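PDB 2EJU: N(2),N(2)-dimethylguanosine tRNA methyltransferase from Pyrococcus horikoshii, which probably dimethylates guanine 26 of a number of tRNAs at N2, using S-adenosyl-L-methionine as the methyl donor. Local coordinates for residues R31-R36 with L299-Q304; I38-L43 with G62-L67; K289-A294 with Q304-L309. One frame throughout, in Å; residues are numbered along the deposited sequence.

Contact 1. Residues R31-R36 with L299-Q304; sequences RMALNR and LARKKQ. With SAH (S-adenosyl-L-homocysteine), chain B.
Ala-33 and Leu-34, at the start of helix 33-46 of the class I Rossmann-like methyltransferase domain, pack against the turn leading into helix 302-314 and against the first turn of that helix. No hydrogen bond joins the two segments, which meet by van der Waals packing. The methyl group of Ala-33 meets that of Ala-300, CB to CB at 4.1 Å, and sits over the centre of the Arg-301 guanidinium, 3.9 Å from CZ. A bend at chi2 (-71°) folds the arginine back to present that face, while its NH1 makes a weak hydrogen bond to the carbonyl O of Ala-300. Leu-34 has CG anti to the backbone N (chi1 179°), which carries CD1 across to the backbone and CB of Gln-304.

Around this packing, Asp-37 accepts hydrogen bonds from the backbone N of Ala-300 (to OD1) and of Arg-301 (to OD2). Lys-303 NZ lies in the amide plane of Gln-304, on a lone pair of OE1. Arg-36, on another side of the helix, reaches the bound S-adenosyl-L-homocysteine, and its NH2 forms a salt bridge with Glu-8. Its guanidinium has Met-32 O over one face, and NH1 donates to the ligand carboxylate atom OXT at 2.8 Å (N-H...O angle 147°).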
loop_
_atom_site.group_PDB
_atom_site.type_symbol
_atom_site.label_atom_id
_atom_site.label_comp_id
_atom_site.label_asym_id
_atom_site.label_seq_id
_atom_site.Cartn_x
_atom_site.Cartn_y
_atom_site.Cartn_z
ATOM N N ARG A 31 -9.390 5.696 -11.976
ATOM C CA ARG A 31 -9.833 5.028 -10.754
ATOM C C ARG A 31 -8.705 5.027 -9.719
ATOM O O ARG A 31 -8.948 4.835 -8.529
ATOM C CB ARG A 31 -10.275 3.590 -11.059
ATOM C CG ARG A 31 -11.497 3.496 -11.979
ATOM C CD ARG A 31 -11.845 2.048 -12.299
ATOM N NE ARG A 31 -12.291 1.298 -11.123
ATOM C CZ ARG A 31 -13.506 1.383 -10.591
ATOM N NH1 ARG A 31 -14.416 2.189 -11.123
ATOM N NH2 ARG A 31 -13.817 0.648 -9.531
ATOM N N MET A 32 -7.474 5.257 -10.175
ATOM C CA MET A 32 -6.325 5.288 -9.274
ATOM C C MET A 32 -6.033 6.691 -8.754
ATOM O O MET A 32 -4.998 6.922 -8.126
ATOM C CB MET A 32 -5.084 4.723 -9.964
ATOM C CG MET A 32 -5.167 3.228 -10.234
ATOM S SD MET A 32 -5.222 2.221 -8.721
ATOM C CE MET A 32 -4.131 0.895 -9.163
ATOM N N ALA A 33 -6.943 7.628 -9.012
ATOM C CA ALA A 33 -6.771 8.997 -8.535
ATOM C C ALA A 33 -6.822 8.984 -7.007
ATOM O O ALA A 33 -6.152 9.781 -6.340
ATOM C CB ALA A 33 -7.875 9.896 -9.089
ATOM N N LEU A 34 -7.628 8.072 -6.464
ATOM C CA LEU A 34 -7.776 7.919 -5.020
ATOM C C LEU A 34 -6.450 7.468 -4.407
ATOM O O LEU A 34 -6.026 7.981 -3.370
ATOM C CB LEU A 34 -8.869 6.889 -4.707
ATOM C CG LEU A 34 -9.128 6.604 -3.223
ATOM C CD1 LEU A 34 -9.453 7.902 -2.505
ATOM C CD2 LEU A 34 -10.274 5.612 -3.069
ATOM N N ASN A 35 -5.806 6.504 -5.051
ATOM C CA ASN A 35 -4.521 5.994 -4.587
ATOM C C ASN A 35 -3.554 7.175 -4.545
ATOM O O ASN A 35 -2.871 7.402 -3.541
ATOM C CB ASN A 35 -4.014 4.918 -5.555
ATOM C CG ASN A 35 -2.665 4.331 -5.146
ATOM O OD1 ASN A 35 -1.658 5.036 -5.082
ATOM N ND2 ASN A 35 -2.645 3.030 -4.878
ATOM N N ARG A 36 -3.517 7.933 -5.639
ATOM C CA ARG A 36 -2.645 9.104 -5.740
ATOM C C ARG A 36 -2.940 10.103 -4.617
ATOM O O ARG A 36 -2.021 10.647 -4.000
ATOM C CB ARG A 36 -2.832 9.784 -7.101
ATOM C CG ARG A 36 -1.615 9.747 -8.020
ATOM C CD ARG A 36 -1.798 8.789 -9.192
ATOM N NE ARG A 36 -3.024 9.052 -9.955
ATOM C CZ ARG A 36 -3.482 8.255 -10.921
ATOM N NH1 ARG A 36 -2.816 7.158 -11.251
ATOM N NH2 ARG A 36 -4.628 8.523 -11.523
ATOM N N LEU A 299 -8.116 17.656 -2.930
ATOM C CA LEU A 299 -7.816 16.360 -3.515
ATOM C C LEU A 299 -8.641 16.093 -4.762
ATOM O O LEU A 299 -9.560 16.849 -5.077
ATOM C CB LEU A 299 -8.064 15.266 -2.477
ATOM C CG LEU A 299 -7.237 15.419 -1.199
ATOM C CD1 LEU A 299 -7.644 14.353 -0.189
ATOM C CD2 LEU A 299 -5.757 15.309 -1.539
ATOM N N ALA A 300 -8.307 15.020 -5.473
ATOM C CA ALA A 300 -9.023 14.650 -6.690
ATOM C C ALA A 300 -10.356 13.994 -6.346
ATOM O O ALA A 300 -11.367 14.230 -7.006
ATOM C CB ALA A 300 -8.178 13.702 -7.525
ATOM N N ARG A 301 -10.344 13.162 -5.310
ATOM C CA ARG A 301 -11.544 12.463 -4.859
ATOM C C ARG A 301 -11.604 12.601 -3.343
ATOM O O ARG A 301 -11.548 11.610 -2.615
ATOM C CB ARG A 301 -11.467 10.985 -5.236
ATOM C CG ARG A 301 -11.170 10.728 -6.703
ATOM C CD ARG A 301 -12.343 11.090 -7.595
ATOM N NE ARG A 301 -12.004 10.918 -9.005
ATOM C CZ ARG A 301 -11.237 11.754 -9.697
ATOM N NH1 ARG A 301 -10.729 12.832 -9.112
ATOM N NH2 ARG A 301 -10.963 11.505 -10.970
ATOM N N LYS A 302 -11.717 13.840 -2.882
ATOM C CA LYS A 302 -11.757 14.147 -1.459
ATOM C C LYS A 302 -12.732 13.293 -0.648
ATOM O O LYS A 302 -12.359 12.734 0.384
ATOM C CB LYS A 302 -12.067 15.635 -1.262
ATOM C CG LYS A 302 -11.754 16.148 0.136
ATOM C CD LYS A 302 -11.743 17.665 0.186
ATOM C CE LYS A 302 -11.384 18.165 1.576
ATOM N NZ LYS A 302 -11.228 19.642 1.607
ATOM N N LYS A 303 -13.974 13.185 -1.110
ATOM C CA LYS A 303 -14.987 12.400 -0.402
ATOM C C LYS A 303 -14.570 10.942 -0.215
ATOM O O LYS A 303 -14.613 10.414 0.895
ATOM C CB LYS A 303 -16.332 12.467 -1.138
ATOM C CG LYS A 303 -16.272 12.043 -2.594
ATOM C CD LYS A 303 -15.438 13.015 -3.423
ATOM C CE LYS A 303 -15.141 12.428 -4.777
ATOM N NZ LYS A 303 -14.555 11.077 -4.620
ATOM N N GLN A 304 -14.163 10.296 -1.301
ATOM C CA GLN A 304 -13.739 8.905 -1.230
ATOM C C GLN A 304 -12.487 8.748 -0.368
ATOM O O GLN A 304 -12.357 7.785 0.388
ATOM C CB GLN A 304 -13.482 8.372 -2.637
ATOM C CG GLN A 304 -14.745 8.011 -3.384
ATOM C CD GLN A 304 -14.495 7.743 -4.850
ATOM O OE1 GLN A 304 -14.440 8.670 -5.659
ATOM N NE2 GLN A 304 -14.328 6.473 -5.200
HETATM N N SAH B . 2.354 4.983 -11.637
HETATM C CA SAH B . 1.185 5.289 -12.236
HETATM C CB SAH B . 1.217 4.178 -13.308
HETATM C CG SAH B . 1.839 3.014 -13.989
HETATM S SD SAH B . 1.544 1.919 -15.258
HETATM C C SAH B . 0.161 6.256 -12.055
HETATM O O SAH B . -0.355 6.582 -13.218
HETATM O OXT SAH B . -0.128 6.673 -10.910
HETATM C "C5'" SAH B . 2.977 1.000 -15.153
HETATM C "C4'" SAH B . 3.844 1.248 -16.431
HETATM O "O4'" SAH B . 5.115 0.755 -15.986
HETATM C "C3'" SAH B . 4.059 1.922 -17.765
HETATM O "O3'" SAH B . 4.006 3.351 -18.049
HETATM C "C2'" SAH B . 5.384 1.344 -18.260
HETATM O "O2'" SAH B . 5.924 1.422 -19.456
HETATM C "C1'" SAH B . 5.989 0.619 -17.092
HETATM N N9 SAH B . 7.300 -0.221 -16.866
HETATM C C8 SAH B . 7.341 -1.520 -17.113
HETATM N N7 SAH B . 8.521 -1.987 -16.848
HETATM C C5 SAH B . 9.275 -1.008 -16.416
HETATM C C6 SAH B . 10.615 -0.925 -15.991
HETATM N N6 SAH B . 11.360 -2.019 -15.975
HETATM N N1 SAH B . 11.144 0.307 -15.579
HETATM C C2 SAH B . 10.384 1.460 -15.588
HETATM N N3 SAH B . 9.073 1.398 -16.003
HETATM C C4 SAH B . 8.493 0.179 -16.425
#

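Contact 2. Residues I38-L43 with G62-L67; sequences IVVVLL and GIRFAL
Phe-65 lays one ring face against Leu-43, whose CD2 stands 3.9 Å from the ring centroid and 15° off the normal, a CH-pi contact. The ring belongs to helix 60-68 and the leucine to helix 33-46, neighbouring helices of the Rossmann-like methyltransferase fold; the segments 38-43 and 62-67 run 33° apart, with their axes 10.2 Å apart at closest approach. Val-39 meets the ring at its edge: CG1 lies in the ring plane, 3.6 Å from CE2, while CG2 touches both CE2 and CZ. With chi1 at -76°, CG of Phe-65 is anti to the carbonyl carbon, and the ring extends toward helix 33-46 and these partners. Exchanging it for an alanine would probably open a gap between the helices and leave Leu-43 CD2 and both Val-39 methyls without their main partner here.

The ring also touches Asp-136 of strand 132-137. Arg-64 turns its charged end to Asp-37, Glu-68 and Glu-8, with a salt bridge to each; three carboxylates around one guanidinium should hold its rotation. Over one face of that guanidinium, offset toward its rim, comes a methyl of Val-40, with CG2 4.2 Å from Arg-64 NH2.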
loop_
_atom_site.group_PDB
_atom_site.type_symbol
_atom_site.label_atom_id
_atom_site.label_comp_id
_atom_site.label_asym_id
_atom_site.label_seq_id
_atom_site.Cartn_x
_atom_site.Cartn_y
_atom_site.Cartn_z
ATOM N N ILE A 38 -4.158 9.565 -1.625
ATOM C CA ILE A 38 -3.675 9.028 -0.364
ATOM C C ILE A 38 -2.196 9.326 -0.173
ATOM O O ILE A 38 -1.796 9.854 0.863
ATOM C CB ILE A 38 -3.905 7.494 -0.278
ATOM C CG1 ILE A 38 -5.386 7.167 -0.492
ATOM C CG2 ILE A 38 -3.453 6.967 1.077
ATOM C CD1 ILE A 38 -6.311 7.764 0.538
ATOM N N VAL A 39 -1.381 8.996 -1.168
ATOM C CA VAL A 39 0.045 9.251 -1.047
ATOM C C VAL A 39 0.315 10.751 -0.916
ATOM O O VAL A 39 1.180 11.171 -0.139
ATOM C CB VAL A 39 0.844 8.642 -2.244
ATOM C CG1 VAL A 39 0.331 9.179 -3.566
ATOM C CG2 VAL A 39 2.327 8.944 -2.080
ATOM N N VAL A 40 -0.434 11.565 -1.653
ATOM C CA VAL A 40 -0.262 13.011 -1.571
ATOM C C VAL A 40 -0.520 13.483 -0.137
ATOM O O VAL A 40 0.236 14.293 0.415
ATOM C CB VAL A 40 -1.223 13.748 -2.543
ATOM C CG1 VAL A 40 -1.382 15.207 -2.138
ATOM C CG2 VAL A 40 -0.677 13.665 -3.957
ATOM N N VAL A 41 -1.584 12.965 0.466
ATOM C CA VAL A 41 -1.931 13.327 1.837
ATOM C C VAL A 41 -0.816 12.923 2.794
ATOM O O VAL A 41 -0.420 13.696 3.665
ATOM C CB VAL A 41 -3.226 12.631 2.286
ATOM C CG1 VAL A 41 -3.444 12.839 3.782
ATOM C CG2 VAL A 41 -4.408 13.181 1.498
ATOM N N LEU A 42 -0.311 11.706 2.622
ATOM C CA LEU A 42 0.746 11.201 3.480
ATOM C C LEU A 42 2.019 12.038 3.388
ATOM O O LEU A 42 2.641 12.359 4.407
ATOM C CB LEU A 42 1.056 9.742 3.131
ATOM C CG LEU A 42 2.159 9.105 3.986
ATOM C CD1 LEU A 42 1.748 9.137 5.455
ATOM C CD2 LEU A 42 2.417 7.676 3.531
ATOM N N LEU A 43 2.407 12.390 2.166
ATOM C CA LEU A 43 3.615 13.176 1.949
ATOM C C LEU A 43 3.525 14.556 2.584
ATOM O O LEU A 43 4.543 15.170 2.904
ATOM C CB LEU A 43 3.910 13.292 0.449
ATOM C CG LEU A 43 4.900 12.273 -0.155
ATOM C CD1 LEU A 43 4.609 10.865 0.341
ATOM C CD2 LEU A 43 4.826 12.337 -1.671
ATOM N N GLY A 62 4.194 11.805 -10.062
ATOM C CA GLY A 62 5.288 12.711 -9.768
ATOM C C GLY A 62 4.873 14.165 -9.929
ATOM O O GLY A 62 5.283 15.017 -9.145
ATOM N N ILE A 63 4.066 14.456 -10.946
ATOM C CA ILE A 63 3.610 15.823 -11.159
ATOM C C ILE A 63 2.808 16.292 -9.950
ATOM O O ILE A 63 3.007 17.400 -9.457
ATOM C CB ILE A 63 2.749 15.937 -12.441
ATOM C CG1 ILE A 63 3.631 15.744 -13.672
ATOM C CG2 ILE A 63 2.082 17.303 -12.506
ATOM C CD1 ILE A 63 2.878 15.792 -14.993
ATOM N N ARG A 64 1.903 15.448 -9.462
ATOM C CA ARG A 64 1.118 15.826 -8.299
ATOM C C ARG A 64 2.025 15.915 -7.068
ATOM O O ARG A 64 1.793 16.728 -6.177
ATOM C CB ARG A 64 -0.028 14.837 -8.074
ATOM C CG ARG A 64 -1.111 14.920 -9.153
ATOM C CD ARG A 64 -2.356 14.148 -8.753
ATOM N NE ARG A 64 -2.953 14.703 -7.546
ATOM C CZ ARG A 64 -3.839 14.071 -6.782
ATOM N NH1 ARG A 64 -4.241 12.843 -7.093
ATOM N NH2 ARG A 64 -4.321 14.666 -5.697
ATOM N N PHE A 65 3.065 15.091 -7.014
ATOM C CA PHE A 65 3.988 15.165 -5.884
ATOM C C PHE A 65 4.588 16.574 -5.875
ATOM O O PHE A 65 4.667 17.228 -4.837
ATOM C CB PHE A 65 5.119 14.141 -6.033
ATOM C CG PHE A 65 4.717 12.725 -5.714
ATOM C CD1 PHE A 65 5.614 11.681 -5.930
ATOM C CD2 PHE A 65 3.453 12.428 -5.207
ATOM C CE1 PHE A 65 5.262 10.359 -5.650
ATOM C CE2 PHE A 65 3.090 11.106 -4.923
ATOM C CZ PHE A 65 3.998 10.073 -5.145
ATOM N N ALA A 66 4.998 17.032 -7.055
ATOM C CA ALA A 66 5.599 18.351 -7.205
ATOM C C ALA A 66 4.616 19.489 -6.934
ATOM O O ALA A 66 4.958 20.461 -6.264
ATOM C CB ALA A 66 6.203 18.491 -8.612
ATOM N N LEU A 67 3.393 19.368 -7.438
ATOM C CA LEU A 67 2.395 20.417 -7.250
ATOM C C LEU A 67 1.674 20.441 -5.907
ATOM O O LEU A 67 1.250 21.506 -5.453
ATOM C CB LEU A 67 1.328 20.333 -8.346
ATOM C CG LEU A 67 1.746 20.608 -9.792
ATOM C CD1 LEU A 67 0.627 20.184 -10.726
ATOM C CD2 LEU A 67 2.081 22.087 -9.966
#

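Contact 3. Residues K289-A294 with Q304-L309; sequences KMVKEA and QALKLL
Leu-306 reaches across to helix 284-295 with a single methyl, CD2, which rests on the turn formed by Val-291 and Ala-294. With CD1 of this leucine anti to CA (chi2 179°), CD2 is the branch turned to the side, and it comes within 3.6 Å of Ala-294 CB. Leu-306 CD2 also lies 3.4 Å from the carbonyl O of Val-291 and more loosely against that residue's CG1.

Helices 284-295 and 302-314 form an antiparallel helical hairpin, joined by the short connection 296-301. The N-to-C directions of segments 289-294 and 304-309 differ by 165°, and their axes approach to 9.5 Å. Apolar side chains line the interface, and no hydrogen bond links the two segments.

One turn beyond Leu-306, Leu-309 enters the interface with both of its methyls and its backbone. CD1 meets Ala-294 CB at 3.7 Å, so that the small alanine side chain receives a methyl from each of the two leucines. CD2 instead contacts Met-290 CE at 3.9 Å, the two side chains crossing at about a right angle. The methionine chain is extended as far as SD and bends at chi3 (69°), which turns CE toward the leucine. Met-290 also touches Leu-42 of helix 33-46 and Leu-219 of strand 213-223, placing this part of the hairpin against the methyltransferase core. At the closest pairing of the two backbones, Val-291 sets CG2 3.6 Å from the carbonyl O of Leu-309 and 3.9 Å from CB of the same leucine.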
loop_
_atom_site.group_PDB
_atom_site.type_symbol
_atom_site.label_atom_id
_atom_site.label_comp_id
_atom_site.label_asym_id
_atom_site.label_seq_id
_atom_site.Cartn_x
_atom_site.Cartn_y
_atom_site.Cartn_z
ATOM N N LYS A 289 -3.604 12.042 11.713
ATOM C CA LYS A 289 -3.250 13.310 11.079
ATOM C C LYS A 289 -3.668 13.326 9.612
ATOM O O LYS A 289 -4.049 14.370 9.079
ATOM C CB LYS A 289 -1.746 13.561 11.178
ATOM C CG LYS A 289 -1.251 13.783 12.593
ATOM C CD LYS A 289 0.222 14.145 12.618
ATOM C CE LYS A 289 0.709 14.314 14.044
ATOM N NZ LYS A 289 2.154 14.653 14.097
ATOM N N MET A 290 -3.591 12.169 8.962
ATOM C CA MET A 290 -3.966 12.056 7.559
ATOM C C MET A 290 -5.431 12.425 7.323
ATOM O O MET A 290 -5.752 13.122 6.361
ATOM C CB MET A 290 -3.687 10.638 7.044
ATOM C CG MET A 290 -2.214 10.363 6.769
ATOM S SD MET A 290 -1.872 8.707 6.099
ATOM C CE MET A 290 -2.593 8.834 4.439
ATOM N N VAL A 291 -6.323 11.964 8.192
ATOM C CA VAL A 291 -7.738 12.292 8.028
ATOM C C VAL A 291 -7.928 13.806 8.051
ATOM O O VAL A 291 -8.657 14.363 7.229
ATOM C CB VAL A 291 -8.609 11.667 9.142
ATOM C CG1 VAL A 291 -10.040 12.189 9.034
ATOM C CG2 VAL A 291 -8.606 10.153 9.015
ATOM N N LYS A 292 -7.253 14.465 8.989
ATOM C CA LYS A 292 -7.343 15.914 9.133
ATOM C C LYS A 292 -6.742 16.616 7.917
ATOM O O LYS A 292 -7.312 17.576 7.390
ATOM C CB LYS A 292 -6.597 16.372 10.390
ATOM C CG LYS A 292 -6.831 15.514 11.629
ATOM C CD LYS A 292 -8.281 15.516 12.087
ATOM C CE LYS A 292 -8.451 14.645 13.324
ATOM N NZ LYS A 292 -9.867 14.587 13.780
ATOM N N GLU A 293 -5.581 16.140 7.480
ATOM C CA GLU A 293 -4.907 16.731 6.333
ATOM C C GLU A 293 -5.754 16.608 5.070
ATOM O O GLU A 293 -5.896 17.571 4.314
ATOM C CB GLU A 293 -3.550 16.059 6.111
ATOM C CG GLU A 293 -2.700 16.718 5.029
ATOM C CD GLU A 293 -2.123 18.060 5.459
ATOM O OE1 GLU A 293 -1.533 18.756 4.605
ATOM O OE2 GLU A 293 -2.250 18.416 6.650
ATOM N N ALA A 294 -6.319 15.428 4.839
ATOM C CA ALA A 294 -7.146 15.209 3.653
ATOM C C ALA A 294 -8.305 16.200 3.612
ATOM O O ALA A 294 -8.801 16.545 2.540
ATOM C CB ALA A 294 -7.682 13.784 3.645
ATOM N N GLN A 304 -14.163 10.296 -1.301
ATOM C CA GLN A 304 -13.739 8.905 -1.230
ATOM C C GLN A 304 -12.487 8.748 -0.368
ATOM O O GLN A 304 -12.357 7.785 0.388
ATOM C CB GLN A 304 -13.482 8.372 -2.637
ATOM C CG GLN A 304 -14.745 8.011 -3.384
ATOM C CD GLN A 304 -14.495 7.743 -4.850
ATOM O OE1 GLN A 304 -14.440 8.670 -5.659
ATOM N NE2 GLN A 304 -14.328 6.473 -5.200
ATOM N N ALA A 305 -11.572 9.701 -0.484
ATOM C CA ALA A 305 -10.342 9.670 0.293
ATOM C C ALA A 305 -10.656 9.707 1.789
ATOM O O ALA A 305 -10.117 8.914 2.562
ATOM C CB ALA A 305 -9.453 10.848 -0.089
ATOM N N LEU A 306 -11.531 10.630 2.189
ATOM C CA LEU A 306 -11.914 10.767 3.591
ATOM C C LEU A 306 -12.666 9.553 4.120
ATOM O O LEU A 306 -12.445 9.135 5.255
ATOM C CB LEU A 306 -12.763 12.026 3.797
ATOM C CG LEU A 306 -12.014 13.358 3.865
ATOM C CD1 LEU A 306 -13.007 14.496 4.038
ATOM C CD2 LEU A 306 -11.023 13.329 5.029
ATOM N N LYS A 307 -13.552 8.990 3.303
ATOM C CA LYS A 307 -14.320 7.819 3.715
ATOM C C LYS A 307 -13.405 6.633 4.012
ATOM O O LYS A 307 -13.613 5.905 4.984
ATOM C CB LYS A 307 -15.330 7.420 2.634
ATOM C CG LYS A 307 -16.145 6.194 3.019
ATOM C CD LYS A 307 -17.377 5.998 2.149
ATOM C CE LYS A 307 -17.032 5.513 0.754
ATOM N NZ LYS A 307 -18.278 5.200 -0.014
ATOM N N LEU A 308 -12.395 6.438 3.170
ATOM C CA LEU A 308 -11.455 5.339 3.361
ATOM C C LEU A 308 -10.545 5.614 4.552
ATOM O O LEU A 308 -10.335 4.747 5.402
ATOM C CB LEU A 308 -10.609 5.145 2.102
ATOM C CG LEU A 308 -9.560 4.030 2.154
ATOM C CD1 LEU A 308 -10.245 2.685 2.326
ATOM C CD2 LEU A 308 -8.742 4.049 0.869
ATOM N N LEU A 309 -10.005 6.826 4.612
ATOM C CA LEU A 309 -9.118 7.207 5.703
ATOM C C LEU A 309 -9.820 7.192 7.062
ATOM O O LEU A 309 -9.234 6.784 8.065
ATOM C CB LEU A 309 -8.521 8.592 5.435
ATOM C CG LEU A 309 -7.568 8.687 4.236
ATOM C CD1 LEU A 309 -7.098 10.120 4.054
ATOM C CD2 LEU A 309 -6.376 7.768 4.457
#

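How the contacts relate
From the N terminus, helix 33-46 supplies both first segments of contacts 1 and 2. Contact 2 closes first, a short loop through strand 50-53 to helix 60-68, and it nests inside the much longer loop of contact 1, which returns to the same helix only at residues 299-304. Contact 3, the hairpin of helices 284-295 and 302-314, opens after contact 2 has closed and crosses contact 1, with which it shares Gln-304. Arg-64 packs on Arg-36 and near Ala-300, and Val-41 touches Leu-299, linking contacts 1 and 2. Met-290 and Leu-309 meet Ile-38, so the hairpin lies against the helix that carries the ligand-binding arginine.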